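Local coordinates for protein ribokinase (Staphylococcus aureus, PDB 3RY7) that catalyses the ATP- and magnesium-dependent phosphorylation of D-ribose at O-5, giving D-ribose 5-phosphate, and is activated by monovalent cations, at residues T100-A103 / E104-T108; V184-E187 / T188-E191; V198-E201 / Q202-K205. One frame throughout, in Å; residues are numbered along the deposited sequence. Where two conformers were deposited one is given.

Interaction 1 (T100-A103 / E104-T108); sequences TVNA and EGQNT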
ATOM      1  N   THR A 100      -5.948  17.994  -1.047  1.00 38.82           N
ATOM      2  CA  THR A 100      -7.274  17.435  -1.273  1.00 36.97           C
ATOM      3  C   THR A 100      -7.244  16.470  -2.458  1.00 40.61           C
ATOM      4  O   THR A 100      -6.964  16.879  -3.583  1.00 42.69           O
ATOM      5  CB  THR A 100      -8.306  18.537  -1.541  1.00 42.27           C
ATOM      6  OG1 THR A 100      -8.180  19.564  -0.554  1.00 36.29           O
ATOM      7  CG2 THR A 100      -9.729  17.969  -1.496  1.00 39.23           C
ATOM      8  N   VAL A 101      -7.510  15.193  -2.192  1.00 34.03           N
ATOM      9  CA  VAL A 101      -7.576  14.160  -3.220  1.00 42.25           C
ATOM     10  C   VAL A 101      -9.025  13.902  -3.668  1.00 53.94           C
ATOM     11  O   VAL A 101      -9.924  13.811  -2.833  1.00 44.75           O
ATOM     12  CB  VAL A 101      -7.056  12.838  -2.671  1.00 39.83           C
ATOM     13  CG1 VAL A 101      -6.932  11.818  -3.785  1.00 48.17           C
ATOM     14  CG2 VAL A 101      -5.744  13.047  -1.965  1.00 40.05           C
ATOM     15  N   ASN A 102      -9.265  13.776  -4.973  1.00 57.61           N
ATOM     16  CA  ASN A 102     -10.598  13.354  -5.423  1.00 49.29           C
ATOM     17  C   ASN A 102     -10.685  11.869  -5.780  1.00 47.31           C
ATOM     18  O   ASN A 102      -9.708  11.127  -5.623  1.00 45.70           O
ATOM     19  CB  ASN A 102     -11.162  14.258  -6.531  1.00 50.35           C
ATOM     20  CG  ASN A 102     -10.362  14.200  -7.826  1.00 51.50           C
ATOM     21  OD1 ASN A 102      -9.532  13.309  -8.040  1.00 47.57           O
ATOM     22  ND2 ASN A 102     -10.628  15.157  -8.710  1.00 51.27           N
ATOM     23  N   ALA A 103     -11.859  11.427  -6.219  1.00 54.33           N
ATOM     24  CA  ALA A 103     -12.064  10.015  -6.519  1.00 52.59           C
ATOM     25  C   ALA A 103     -11.085   9.492  -7.575  1.00 57.74           C
ATOM     26  O   ALA A 103     -10.569   8.367  -7.469  1.00 45.18           O
ATOM     27  CB  ALA A 103     -13.500   9.786  -6.944  1.00 60.38           C
ATOM     28  N   GLU A 104     -10.844  10.310  -8.595  0.85 48.71           N
ATOM     29  CA  GLU A 104      -9.859   9.989  -9.597  0.90 55.20           C
ATOM     30  C   GLU A 104      -8.405   9.853  -9.094  0.24 56.43           C
ATOM     31  O   GLU A 104      -7.655   8.966  -9.520  1.00 60.81           O
ATOM     32  CB  GLU A 104      -9.806  11.102 -10.643  1.00 61.83           C
ATOM     33  CG  GLU A 104     -10.931  12.118 -10.526  1.00 60.43           C
ATOM     34  CD  GLU A 104     -11.310  12.751 -11.850  0.35 60.63           C
ATOM     35  OE1 GLU A 104     -11.572  13.973 -11.914  0.80 60.02           O
ATOM     36  OE2 GLU A 104     -11.351  12.012 -12.851  0.29 62.39           O
ATOM     37  N   GLY A 105      -8.025  10.716  -8.161  1.00 53.48           N
ATOM     38  CA  GLY A 105      -6.694  10.670  -7.609  1.00 54.62           C
ATOM     39  C   GLY A 105      -5.903  11.929  -7.841  1.00 55.16           C
ATOM     40  O   GLY A 105      -4.721  11.986  -7.608  1.00 51.77           O
ATOM     41  N   GLN A 106      -6.588  12.935  -8.322  1.00 41.10           N
ATOM     42  CA  GLN A 106      -5.973  14.236  -8.514  1.00 52.95           C
ATOM     43  C   GLN A 106      -5.575  14.785  -7.144  1.00 57.45           C
ATOM     44  O   GLN A 106      -6.362  14.741  -6.193  1.00 49.89           O
ATOM     45  CB  GLN A 106      -6.936  15.225  -9.177  1.00 53.12           C
ATOM     46  CG  GLN A 106      -7.603  14.735 -10.469  0.57 57.00           C
ATOM     47  CD  GLN A 106      -8.146  15.903 -11.271  0.81 58.45           C
ATOM     48  OE1 GLN A 106      -7.555  16.979 -11.274  0.66 61.42           O
ATOM     49  NE2 GLN A 106      -9.265  15.700 -11.950  1.00 62.73           N
ATOM     50  N   ASN A 107      -4.352  15.289  -7.037  1.00 55.70           N
ATOM     51  CA  ASN A 107      -3.924  15.987  -5.837  1.00 41.62           C
ATOM     52  C   ASN A 107      -4.006  17.479  -6.101  1.00 43.94           C
ATOM     53  O   ASN A 107      -3.498  17.960  -7.105  1.00 48.56           O
ATOM     54  CB  ASN A 107      -2.499  15.586  -5.464  1.00 37.80           C
ATOM     55  CG  ASN A 107      -2.439  14.272  -4.707  1.00 43.39           C
ATOM     56  OD1 ASN A 107      -3.467  13.658  -4.422  1.00 55.05           O
ATOM     57  ND2 ASN A 107      -1.233  13.840  -4.364  1.00 45.56           N
ATOM     58  N   THR A 108      -4.686  18.206  -5.228  1.00 39.76           N
ATOM     59  CA  THR A 108      -4.588  19.656  -5.212  1.00 43.44           C
ATOM     60  C   THR A 108      -3.890  20.046  -3.921  1.00 48.30           C
ATOM     61  O   THR A 108      -4.382  19.723  -2.835  1.00 40.05           O
ATOM     62  CB  THR A 108      -5.954  20.309  -5.238  1.00 44.50           C
ATOM     63  OG1 THR A 108      -6.554  20.069  -6.513  1.00 51.08           O
ATOM     64  CG2 THR A 108      -5.826  21.797  -5.014  1.00 44.06           C
TER
HETATM   65  O   HOH W   1      -5.814  21.122  -0.956  1.00 34.94           O
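N102 holds CG between its own backbone N and carbonyl carbon (chi1 65°), and this turns its amide back over the turn toward G105 and Q106. Q106 sends CG the other way round, anti to its carbonyl carbon (chi1 -52°), and the extended chain then runs past the N102 amide. The two amide planes stand nearly perpendicular, 83° apart. N102 OD1 is gripped by two backbone N-H groups. G105 N lies 3.0 Å from N102 OD1, close to the line of its C=O bond. Q106 N is equally near, 3.0 Å from N102 OD1, but sits above the amide plane. N102 is buried, and these two bonds satisfy its oxygen and fix the rotation of its amide. E104 crosses the same amide obliquely, its CG 3.1 Å from N102 OD1. Beyond it, Q106 NE2 donates to E104 OE1 at 2.9 Å, reaching it from above the carboxylate plane. The whole is the turn of a beta hairpin between strands 95-101 and 107-112, the latter an outermost strand of the four-stranded sheet within this chain. T100 and T108 form an antiparallel hydrogen-bonded pair, with T100 N 2.9 Å from T108 O and T108 N 3.1 Å from T100 O. V101 and N107 are the next pair, a non-hydrogen-bonded one. Their side chains lie side by side on one face, and V101 CG2 rests 3.4 Å from N107 OD1. G105 turns the chain with a positive phi. Beside the T100-T108 pair, one water bridges T100 OG1 and T108 O, donating to T108 O at 2.7 Å. Y22 covers N102, Q106 and T108, and its hydroxyl is hydrogen-bonded to T100 O.

Interaction 2 (V184-E187 / T188-E191); sequences VPNE and TEAE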
ATOM      1  N   VAL A 184      19.394  18.795 -10.910  1.00 22.26           N
ATOM      2  CA  VAL A 184      18.409  17.766 -11.275  1.00 22.41           C
ATOM      3  C   VAL A 184      16.992  18.331 -11.358  1.00 24.29           C
ATOM      4  O   VAL A 184      16.143  17.991 -10.541  1.00 29.72           O
ATOM      5  CB  VAL A 184      18.393  16.637 -10.220  1.00 22.88           C
ATOM      6  CG1 VAL A 184      17.454  15.524 -10.617  1.00 26.32           C
ATOM      7  CG2 VAL A 184      19.796  16.102  -9.991  1.00 21.57           C
ATOM      8  N   PRO A 185      16.732  19.209 -12.330  1.00 22.71           N
ATOM      9  CA  PRO A 185      15.367  19.709 -12.503  1.00 29.48           C
ATOM     10  C   PRO A 185      14.469  18.678 -13.201  1.00 34.43           C
ATOM     11  O   PRO A 185      14.952  17.652 -13.687  1.00 30.50           O
ATOM     12  CB  PRO A 185      15.558  20.930 -13.409  1.00 26.40           C
ATOM     13  CG  PRO A 185      16.805  20.633 -14.169  1.00 26.76           C
ATOM     14  CD  PRO A 185      17.688  19.867 -13.235  1.00 24.35           C
ATOM     15  N   ASN A 186      13.167  18.935 -13.215  1.00 28.80           N
ATOM     16  CA  ASN A 186      12.288  18.234 -14.126  1.00 36.88           C
ATOM     17  C   ASN A 186      12.194  19.150 -15.345  1.00 39.03           C
ATOM     18  O   ASN A 186      12.900  20.170 -15.402  1.00 31.95           O
ATOM     19  CB  ASN A 186      10.924  17.991 -13.483  1.00 28.90           C
ATOM     20  CG  ASN A 186      10.209  19.276 -13.147  1.00 27.97           C
ATOM     21  OD1 ASN A 186      10.546  20.335 -13.658  1.00 37.69           O
ATOM     22  ND2 ASN A 186       9.206  19.191 -12.287  1.00 34.20           N
ATOM     23  N   GLU A 187      11.333  18.814 -16.304  1.00 33.03           N
ATOM     24  CA  GLU A 187      11.239  19.594 -17.541  1.00 36.09           C
ATOM     25  C   GLU A 187      10.794  21.014 -17.277  1.00 37.23           C
ATOM     26  O   GLU A 187      11.234  21.960 -17.943  1.00 36.85           O
ATOM     27  CB  GLU A 187      10.258  18.940 -18.510  1.00 39.74           C
ATOM     28  CG  GLU A 187      10.694  17.577 -18.959  1.00 36.62           C
ATOM     29  CD  GLU A 187       9.531  16.713 -19.387  0.41 48.99           C
ATOM     30  OE1 GLU A 187       8.750  17.150 -20.269  1.00 55.92           O
ATOM     31  OE2 GLU A 187       9.405  15.595 -18.833  1.00 51.28           O
ATOM     32  N   THR A 188       9.905  21.165 -16.308  1.00 33.23           N
ATOM     33  CA  THR A 188       9.345  22.471 -16.019  1.00 35.74           C
ATOM     34  C   THR A 188      10.388  23.356 -15.343  1.00 34.45           C
ATOM     35  O   THR A 188      10.512  24.541 -15.659  1.00 38.96           O
ATOM     36  CB  THR A 188       8.093  22.346 -15.136  1.00 40.64           C
ATOM     37  OG1 THR A 188       7.276  21.270 -15.625  1.00 49.83           O
ATOM     38  CG2 THR A 188       7.305  23.636 -15.159  1.00 39.36           C
ATOM     39  N   GLU A 189      11.147  22.760 -14.425  1.00 34.05           N
ATOM     40  CA  GLU A 189      12.199  23.469 -13.695  1.00 32.74           C
ATOM     41  C   GLU A 189      13.370  23.850 -14.607  1.00 39.10           C
ATOM     42  O   GLU A 189      13.926  24.942 -14.487  1.00 36.62           O
ATOM     43  CB  GLU A 189      12.674  22.627 -12.502  1.00 31.51           C
ATOM     44  CG  GLU A 189      11.647  22.579 -11.356  1.00 34.65           C
ATOM     45  CD  GLU A 189      11.525  21.211 -10.681  1.00 30.99           C
ATOM     46  OE1 GLU A 189      12.419  20.343 -10.841  1.00 29.73           O
ATOM     47  OE2 GLU A 189      10.514  21.016  -9.968  1.00 32.28           O
ATOM     48  N   ALA A 190      13.731  22.953 -15.521  1.00 35.80           N
ATOM     49  CA  ALA A 190      14.772  23.231 -16.502  1.00 31.57           C
ATOM     50  C   ALA A 190      14.454  24.497 -17.300  1.00 37.27           C
ATOM     51  O   ALA A 190      15.292  25.399 -17.411  1.00 35.58           O
ATOM     52  CB  ALA A 190      14.948  22.053 -17.426  1.00 27.31           C
ATOM     53  N   GLU A 191      13.266  24.548 -17.842  1.00 35.56           N
ATOM     54  CA  GLU A 191      12.836  25.675 -18.710  0.52 38.08           C
ATOM     55  C   GLU A 191      12.733  27.006 -17.997  1.00 40.46           C
ATOM     56  O   GLU A 191      12.933  28.019 -18.591  1.00 41.70           O
ATOM     57  CB  GLU A 191      11.475  25.397 -19.344  0.52 39.12           C
ATOM     58  CG  GLU A 191      11.356  24.021 -19.941  0.52 39.27           C
ATOM     59  CD  GLU A 191       9.936  23.683 -20.366  0.52 39.56           C
ATOM     60  OE1 GLU A 191       9.114  24.634 -20.544  0.52 44.08           O
ATOM     61  OE2 GLU A 191       9.662  22.462 -20.520  0.52 30.91           O
TER
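The amide of N186 and the carboxylate of E189 lie stacked, face against face, with their planes only 14° apart. The two side chains cross at about a right angle, and N186 CG is 3.4 Å from E189 CD. Each residue also bonds the backbone N of the other, which makes a capping box at the start of helix 187-194. N186 is the N-cap. Its CG sits between the backbone N and the carbonyl carbon (chi1 62°), which swings OD1 over the first turn. E189 N donates to N186 OD1 at a short 2.6 Å, nearly in line with the C=O bond. In return N186 N donates to E189 OE1 at 2.9 Å, meeting the carboxylate 45° out of its plane. The E189 chain bends at chi2 and comes back toward N186 N. The positive end of the helix dipole would probably favour a negative charge on E189. The helix bonding then begins, with A190 N 2.9 Å from N186 O. P185 packs on the same turn, its CG 4.0 Å from A190 CB. E191 N donates to E187 O, while E191 OE2 is bonded to V198 N. N186 probably contributes to the ATP site, and so does the adjacent T222. The cap may therefore help to hold N186 in place for the nucleotide. V184 and P185 leave strand 182-183 of the nine-stranded sheet. On one side V184 pairs with L164 at strand 161-165, and on the other P185 O is bonded to T222 at the end of strand 218-222.

Interaction 3 (V198-E201 / Q202-K205); sequences VTNE and QSMK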
ATOM      1  N   VAL A 198      11.612  22.099 -22.832  1.00 40.71           N
ATOM      2  CA  VAL A 198      12.067  20.742 -23.050  1.00 44.31           C
ATOM      3  C   VAL A 198      11.043  20.015 -23.908  1.00 53.60           C
ATOM      4  O   VAL A 198       9.899  19.829 -23.492  1.00 48.90           O
ATOM      5  CB  VAL A 198      12.283  19.997 -21.723  1.00 41.67           C
ATOM      6  CG1 VAL A 198      12.726  18.553 -21.977  1.00 48.43           C
ATOM      7  CG2 VAL A 198      13.306  20.733 -20.868  1.00 38.50           C
ATOM      8  N   THR A 199      11.465  19.625 -25.109  1.00 50.28           N
ATOM      9  CA  THR A 199      10.611  18.932 -26.073  1.00 47.58           C
ATOM     10  C   THR A 199      11.312  17.759 -26.757  1.00 51.17           C
ATOM     11  O   THR A 199      11.076  16.598 -26.408  1.00 52.56           O
ATOM     12  CB  THR A 199      10.104  19.896 -27.168  1.00 51.68           C
ATOM     13  OG1 THR A 199      11.215  20.540 -27.810  1.00 50.81           O
ATOM     14  CG2 THR A 199       9.219  20.966 -26.555  1.00 48.33           C
ATOM     15  N   ASN A 200      12.179  18.060 -27.725  1.00 50.77           N
ATOM     16  CA  ASN A 200      12.964  17.026 -28.407  1.00 55.65           C
ATOM     17  C   ASN A 200      14.344  16.924 -27.756  1.00 51.76           C
ATOM     18  O   ASN A 200      14.719  17.779 -26.945  1.00 48.67           O
ATOM     19  CB  ASN A 200      13.103  17.317 -29.907  1.00 53.32           C
ATOM     20  CG  ASN A 200      13.649  18.707 -30.180  1.00 58.86           C
ATOM     21  OD1 ASN A 200      14.329  19.292 -29.337  1.00 52.35           O
ATOM     22  ND2 ASN A 200      13.349  19.244 -31.361  1.00 55.03           N
ATOM     23  N   GLU A 201      15.100  15.890 -28.112  1.00 45.94           N
ATOM     24  CA  GLU A 201      16.430  15.713 -27.549  1.00 49.78           C
ATOM     25  C   GLU A 201      17.347  16.928 -27.773  1.00 49.41           C
ATOM     26  O   GLU A 201      18.254  17.184 -26.977  1.00 42.65           O
ATOM     27  CB  GLU A 201      17.083  14.430 -28.066  1.00 49.84           C
ATOM     28  CG  GLU A 201      18.458  14.187 -27.459  1.00 56.21           C
ATOM     29  CD  GLU A 201      18.944  12.758 -27.621  0.14 59.78           C
ATOM     30  OE1 GLU A 201      19.906  12.547 -28.400  1.00 70.70           O
ATOM     31  OE2 GLU A 201      18.374  11.851 -26.961  1.00 60.16           O
ATOM     32  N   GLN A 202      17.101  17.678 -28.847  1.00 46.98           N
ATOM     33  CA  GLN A 202      17.884  18.880 -29.145  1.00 49.89           C
ATOM     34  C   GLN A 202      17.706  19.973 -28.082  1.00 50.90           C
ATOM     35  O   GLN A 202      18.659  20.695 -27.757  1.00 45.16           O
ATOM     36  CB  GLN A 202      17.525  19.437 -30.529  1.00 42.96           C
ATOM     37  CG  GLN A 202      18.300  20.704 -30.929  1.00 50.56           C
ATOM     38  CD  GLN A 202      19.801  20.455 -31.140  1.00 45.29           C
ATOM     39  OE1 GLN A 202      20.217  19.385 -31.612  1.00 49.51           O
ATOM     40  NE2 GLN A 202      20.615  21.448 -30.791  1.00 38.49           N
ATOM     41  N   SER A 203      16.484  20.095 -27.556  1.00 43.26           N
ATOM     42  CA  SER A 203      16.179  21.062 -26.503  1.00 46.20           C
ATOM     43  C   SER A 203      16.844  20.634 -25.190  1.00 37.14           C
ATOM     44  O   SER A 203      17.202  21.463 -24.362  1.00 40.37           O
ATOM     45  CB  SER A 203      14.665  21.184 -26.313  1.00 40.73           C
ATOM     46  OG  SER A 203      14.126  19.968 -25.822  1.00 40.11           O
ATOM     47  N   MET A 204      16.997  19.329 -25.013  1.00 33.75           N
ATOM     48  CA  MET A 204      17.689  18.787 -23.862  1.00 35.76           C
ATOM     49  C   MET A 204      19.175  19.112 -23.952  1.00 43.76           C
ATOM     50  O   MET A 204      19.789  19.541 -22.971  1.00 34.67           O
ATOM     51  CB  MET A 204      17.460  17.283 -23.780  1.00 36.04           C
ATOM     52  CG  MET A 204      15.988  16.932 -23.959  1.00 43.28           C
ATOM     53  SD  MET A 204      15.541  15.247 -23.553  1.00 49.07           S
ATOM     54  CE  MET A 204      16.809  14.284 -24.370  1.00 53.53           C
ATOM     55  N   LYS A 205      19.756  18.943 -25.118  1.00 39.93           N
ATOM     56  CA  LYS A 205      21.111  19.355 -25.355  1.00 39.66           C
ATOM     57  C   LYS A 205      21.244  20.838 -25.095  1.00 39.54           C
ATOM     58  O   LYS A 205      22.171  21.260 -24.484  1.00 36.08           O
ATOM     59  CB  LYS A 205      21.478  19.113 -26.797  1.00 43.73           C
ATOM     60  CG  LYS A 205      21.991  17.771 -27.114  1.00 44.88           C
ATOM     61  CD  LYS A 205      22.261  17.653 -28.637  0.60 44.13           C
ATOM     62  CE  LYS A 205      22.266  16.208 -29.147  0.75 51.38           C
ATOM     63  NZ  LYS A 205      22.080  16.118 -30.619  1.00 45.19           N
TER
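S203 OG bonds both T199 N and N200 O, as acceptor and as donor, between the loop and the first turn of helix 201-213. It accepts from T199 N at 2.8 Å, in an almost straight bond (174° at the hydrogen). It donates to N200 O at a short 2.5 Å, in the carbonyl plane and on a lone pair. The torsion of S203 makes both possible: OG stands between the backbone N and the carbonyl carbon (chi1 66°), facing back to the loop. S203 is buried, and these two bonds satisfy its hydroxyl. S203 N also shares N200 O, approaching from above the carbonyl plane at 3.0 Å, and M204 N adds a weak bond to it. The same S203 N also donates to N200 OD1 at 2.9 Å, nearly along the amide C=O line. N200 is thus the N-cap of the helix, and its side chain and carbonyl divide one N-H between them. K205 N is 3.0 Å from E201 O and continues the helix bonding. The apolar side is carried by M204. Its CE lies 3.5 Å from E201 CG, where the bend at chi3 (-47°) brings the methyl alongside E201. Its CG meets V198 CG1 at 4.1 Å, with the two side chains crossing at about a right angle. V198 packs on E187 and A190 of helix 187-194. L223, probably part of the ATP site, touches both V198 and M204. M204 also leans on Y229 and H238, so the helix start lies against strands 228-231 and 236-239 at one edge of the nine-stranded sheet.

Interactions 2 and 3 are neighbours. Their centres are 12 Å apart, and helices 187-194 and 201-213 follow each other in the chain. They touch directly through the start of the 198-201 loop, by a probable hydrogen bond and apolar packing. Both are partly buried asparagine caps. In interaction 2 a carboxylate takes the N-H of the cap residue itself, whereas in interaction 3 a serine hydroxyl takes the N-H of the residue before the cap and donates to the cap's carbonyl. Interaction 1 is a surface turn of the smaller sheet, with its centre 24 Å from that of interaction 2. There the asparagine oxygen closes a hairpin and starts no helix.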